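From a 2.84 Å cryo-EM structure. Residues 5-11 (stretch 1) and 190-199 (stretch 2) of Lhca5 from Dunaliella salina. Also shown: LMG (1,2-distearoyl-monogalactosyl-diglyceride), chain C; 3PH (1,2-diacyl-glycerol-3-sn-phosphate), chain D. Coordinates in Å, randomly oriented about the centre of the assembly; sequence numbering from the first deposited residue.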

# COMPACT_ATOMS: atom_id res chain seq x y z
N PRO R 5 37.36 42.48 37.70
CA PRO R 5 36.14 43.27 37.57
C PRO R 5 35.22 43.22 38.80
O PRO R 5 35.18 44.18 39.54
CB PRO R 5 35.38 42.65 36.38
CG PRO R 5 36.38 41.71 35.74
CD PRO R 5 37.31 41.29 36.85
N LEU R 6 34.52 42.10 39.01
CA LEU R 6 33.60 42.02 40.17
C LEU R 6 34.24 41.16 41.27
O LEU R 6 34.53 39.98 40.99
CB LEU R 6 32.26 41.44 39.71
CG LEU R 6 32.28 39.99 39.26
CD1 LEU R 6 32.05 39.05 40.44
CD2 LEU R 6 31.23 39.74 38.18
N ALA R 7 34.42 41.74 42.46
CA ALA R 7 35.00 41.07 43.64
C ALA R 7 36.22 40.24 43.24
O ALA R 7 37.26 40.82 42.86
CB ALA R 7 33.95 40.22 44.31
N ASP R 8 36.08 38.91 43.30
CA ASP R 8 37.15 37.94 42.96
C ASP R 8 36.65 37.05 41.81
O ASP R 8 35.79 36.19 42.07
CB ASP R 8 37.57 37.10 44.18
CG ASP R 8 38.59 37.80 45.07
OD1 ASP R 8 39.33 37.09 45.77
OD2 ASP R 8 38.62 39.04 45.06
N VAL R 9 37.12 37.31 40.59
CA VAL R 9 36.67 36.52 39.40
C VAL R 9 37.88 35.84 38.77
O VAL R 9 38.89 36.52 38.51
CB VAL R 9 35.93 37.42 38.38
CG1 VAL R 9 36.23 37.00 36.95
CG2 VAL R 9 34.44 37.44 38.63
N GLN R 10 37.76 34.53 38.50
CA GLN R 10 38.84 33.80 37.89
C GLN R 10 39.13 34.41 36.54
O GLN R 10 38.27 34.40 35.65
CB GLN R 10 38.48 32.33 37.74
CG GLN R 10 37.89 31.76 38.99
CD GLN R 10 37.45 30.34 38.80
OE1 GLN R 10 37.84 29.68 37.83
NE2 GLN R 10 36.61 29.86 39.71
N SER R 11 40.32 34.99 36.42
CA SER R 11 40.72 35.60 35.17
C SER R 11 40.83 34.52 34.12
O SER R 11 41.21 33.39 34.42
CB SER R 11 42.05 36.29 35.34
OG SER R 11 43.03 35.40 35.84
N LEU R 190 24.42 38.37 37.62
CA LEU R 190 25.35 37.65 36.76
C LEU R 190 26.63 37.21 37.46
O LEU R 190 26.98 36.02 37.35
CB LEU R 190 25.64 38.48 35.48
CG LEU R 190 26.60 38.18 34.30
CD1 LEU R 190 26.14 36.91 33.60
CD2 LEU R 190 26.82 39.21 33.20
N PRO R 191 27.38 38.09 38.18
CA PRO R 191 28.59 37.66 38.90
C PRO R 191 28.46 36.45 39.77
O PRO R 191 29.28 35.51 39.74
CB PRO R 191 28.80 38.85 39.80
CG PRO R 191 28.28 39.89 39.13
CD PRO R 191 27.10 39.35 38.47
N MET R 192 27.41 36.50 40.58
CA MET R 192 27.10 35.43 41.51
C MET R 192 26.82 34.14 40.76
O MET R 192 27.17 33.06 41.23
CB MET R 192 25.92 35.83 42.38
CG MET R 192 26.04 35.31 43.78
SD MET R 192 27.76 35.38 44.34
CE MET R 192 28.11 33.62 44.43
N LEU R 193 26.21 34.24 39.58
CA LEU R 193 25.93 33.06 38.78
C LEU R 193 27.22 32.45 38.23
O LEU R 193 27.34 31.23 38.16
CB LEU R 193 24.99 33.40 37.63
CG LEU R 193 23.61 33.92 37.99
CD1 LEU R 193 22.89 34.43 36.76
CD2 LEU R 193 22.83 32.85 38.66
N ILE R 194 28.19 33.29 37.83
CA ILE R 194 29.45 32.76 37.32
C ILE R 194 30.20 32.03 38.43
O ILE R 194 30.68 30.90 38.24
CB ILE R 194 30.33 33.88 36.71
CG1 ILE R 194 29.70 34.43 35.43
CG2 ILE R 194 31.74 33.35 36.44
CD1 ILE R 194 30.64 35.23 34.56
N GLU R 195 30.29 32.68 39.59
CA GLU R 195 30.97 32.07 40.76
C GLU R 195 30.23 30.78 41.15
O GLU R 195 30.90 29.78 41.46
CB GLU R 195 30.97 33.05 41.94
CG GLU R 195 31.60 34.39 41.60
CD GLU R 195 33.01 34.30 41.05
OE1 GLU R 195 33.85 33.62 41.68
OE2 GLU R 195 33.26 34.90 39.99
N ALA R 196 28.90 30.81 41.07
CA ALA R 196 28.07 29.67 41.42
C ALA R 196 28.30 28.50 40.50
O ALA R 196 28.46 27.36 40.96
CB ALA R 196 26.60 30.08 41.36
N ASN R 197 28.29 28.76 39.20
CA ASN R 197 28.52 27.73 38.19
C ASN R 197 29.89 27.10 38.36
O ASN R 197 30.02 25.87 38.38
CB ASN R 197 28.41 28.35 36.81
CG ASN R 197 29.12 27.53 35.75
OD1 ASN R 197 29.95 28.03 35.05
ND2 ASN R 197 28.79 26.27 35.63
N LYS R 198 30.92 27.94 38.43
CA LYS R 198 32.28 27.43 38.57
C LYS R 198 32.46 26.68 39.88
O LYS R 198 33.16 25.66 39.91
CB LYS R 198 33.26 28.58 38.49
CG LYS R 198 33.43 29.12 37.13
CD LYS R 198 34.37 30.25 37.27
CE LYS R 198 34.95 30.70 35.97
NZ LYS R 198 35.58 29.65 35.13
N ALA R 199 31.82 27.15 40.95
CA ALA R 199 31.93 26.49 42.24
C ALA R 199 31.26 25.12 42.21
O ALA R 199 31.84 24.13 42.68
CB ALA R 199 31.31 27.36 43.33
C1 LMG C . 29.60 24.36 47.80
O1 LMG C . 28.73 25.22 47.07
C2 LMG C . 29.58 22.96 47.18
O2 LMG C . 29.68 21.98 48.22
C3 LMG C . 30.74 22.78 46.21
O3 LMG C . 30.65 23.76 45.17
C4 LMG C . 32.06 22.93 46.96
O4 LMG C . 33.10 23.38 46.08
C5 LMG C . 31.91 23.93 48.11
O5 LMG C . 33.06 25.55 49.48
C6 LMG C . 33.23 24.62 48.40
O6 LMG C . 30.92 24.90 47.78
C7 LMG C . 27.36 24.96 47.37
C8 LMG C . 26.46 25.97 46.67
C9 LMG C . 25.07 25.89 47.26
O7 LMG C . 26.97 27.29 46.88
C10 LMG C . 27.92 27.63 46.00
O9 LMG C . 29.08 27.64 46.35
C11 LMG C . 27.53 27.98 44.58
C12 LMG C . 27.18 29.46 44.50
C13 LMG C . 26.04 29.80 45.46
C14 LMG C . 25.06 30.77 44.81
C15 LMG C . 24.38 30.11 43.62
C16 LMG C . 23.32 31.02 43.01
C17 LMG C . 22.54 30.29 41.93
C18 LMG C . 21.43 31.17 41.42
C19 LMG C . 20.60 30.71 40.48
O8 LMG C . 24.28 24.94 46.56
C28 LMG C . 23.52 25.32 45.53
O10 LMG C . 23.83 25.01 44.40
C29 LMG C . 22.28 26.15 45.78
C30 LMG C . 21.59 26.44 44.46
C31 LMG C . 20.22 27.05 44.69
C32 LMG C . 19.55 27.42 43.37
C33 LMG C . 18.20 28.09 43.62
C34 LMG C . 17.59 28.60 42.32
C35 LMG C . 16.19 29.15 42.55
O13 3PH D . 35.54 33.15 33.47
P 3PH D . 34.23 33.56 32.84
O14 3PH D . 34.48 34.03 31.43
O12 3PH D . 33.62 34.68 33.65
O11 3PH D . 33.20 32.27 32.82
C1 3PH D . 33.33 31.34 31.78
C2 3PH D . 31.97 30.74 31.41
O21 3PH D . 31.45 31.41 30.29
C21 3PH D . 30.92 32.68 30.54
O22 3PH D . 31.29 33.31 31.48
C22 3PH D . 29.87 33.27 29.60
C23 3PH D . 28.99 34.24 30.38
C24 3PH D . 27.82 34.68 29.49
C25 3PH D . 27.42 36.11 29.85
C26 3PH D . 26.07 36.44 29.23
C27 3PH D . 25.95 37.94 29.02
C28 3PH D . 24.52 38.39 29.28
C3 3PH D . 30.99 30.85 32.58
O31 3PH D . 29.91 30.00 32.35
C31 3PH D . 28.67 30.66 32.32
O32 3PH D . 28.06 30.72 31.30
C32 3PH D . 28.10 31.28 33.59
C33 3PH D . 27.29 32.52 33.21
C34 3PH D . 25.99 32.10 32.53
C35 3PH D . 25.30 33.34 31.97
C36 3PH D . 23.79 33.12 31.92
C37 3PH D . 23.09 34.48 31.96
C38 3PH D . 21.59 34.28 32.13

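A helix can pack against a distant, irregular segment without a single hydrogen bond between them, through side chains spaced about a turn apart. The contact between residues 190-199 and residues 5-11 of Lhca5, which brings together parts of the chain at least 185 residues apart, is a compact example, burying 342 Å² in total.

The helical stretch opens with Leu190, whose CA-to-CB bond points sideways and which takes no part. Its carbonyl, however, accepts a hydrogen bond from the backbone N of Ile194. Pro191 makes the first contact. A proline nitrogen carries no hydrogen to give to the preceding turn, and the helix is kinked here. Its CA-to-CB bond points toward the irregular segment, and its CB lies 3.1 Å from CD2 of Leu6, a very close approach for two carbons. Leu6 points back toward the helix, so this apolar pair forms one end of the contact.

Met192 points away and Leu193 is out of reach; the latter instead approaches a lipid tail, its CD2 3.5 Å from C18 of the galactolipid LMG. Ile194 does point toward the segment but stops short of touching it, and its CD1 comes within 3.2 Å of O12 of the phospholipid 3PH.

One turn after Pro191, Glu195 touches more residues across the contact than any other residue of its stretch. Its CA-to-CB bond runs sideways, yet chi angles all near -55° fold the carboxylate nearer the other stretch. There OE2 lies 3.1 Å from CG2 of Val9 and 4.3 Å from CD1 of Leu6, while OE1 is 3.2 Å from the backbone O of Asp8. Proximity alone can mislead in this last case: both oxygens are acceptors, and the pair is not a hydrogen bond. Glu195 is thus packed against the segment rather than hydrogen-bonded to it. Its backbone N bonds to the O of Pro191, tying together the two helical residues that touch Leu6.

Ala196 and Asn197 do not reach the segment; CB of Ala196 lies 3.2 Å from C15 of LMG. Lys198 makes the final contact. Its CA-to-CB bond points toward the other stretch, Gln10 points back, and CD of Lys198 lies 3.3 Å from NE2 of Gln10. NZ of Lys198 also lies 3.5 Å from OE1 of Gln10, without a hydrogen bond, while its CE is 3.5 Å from O13 of 3PH. Ala199 takes no part in the contact, its carbonyl O accepting a 2.8 Å hydrogen bond from O3 of LMG.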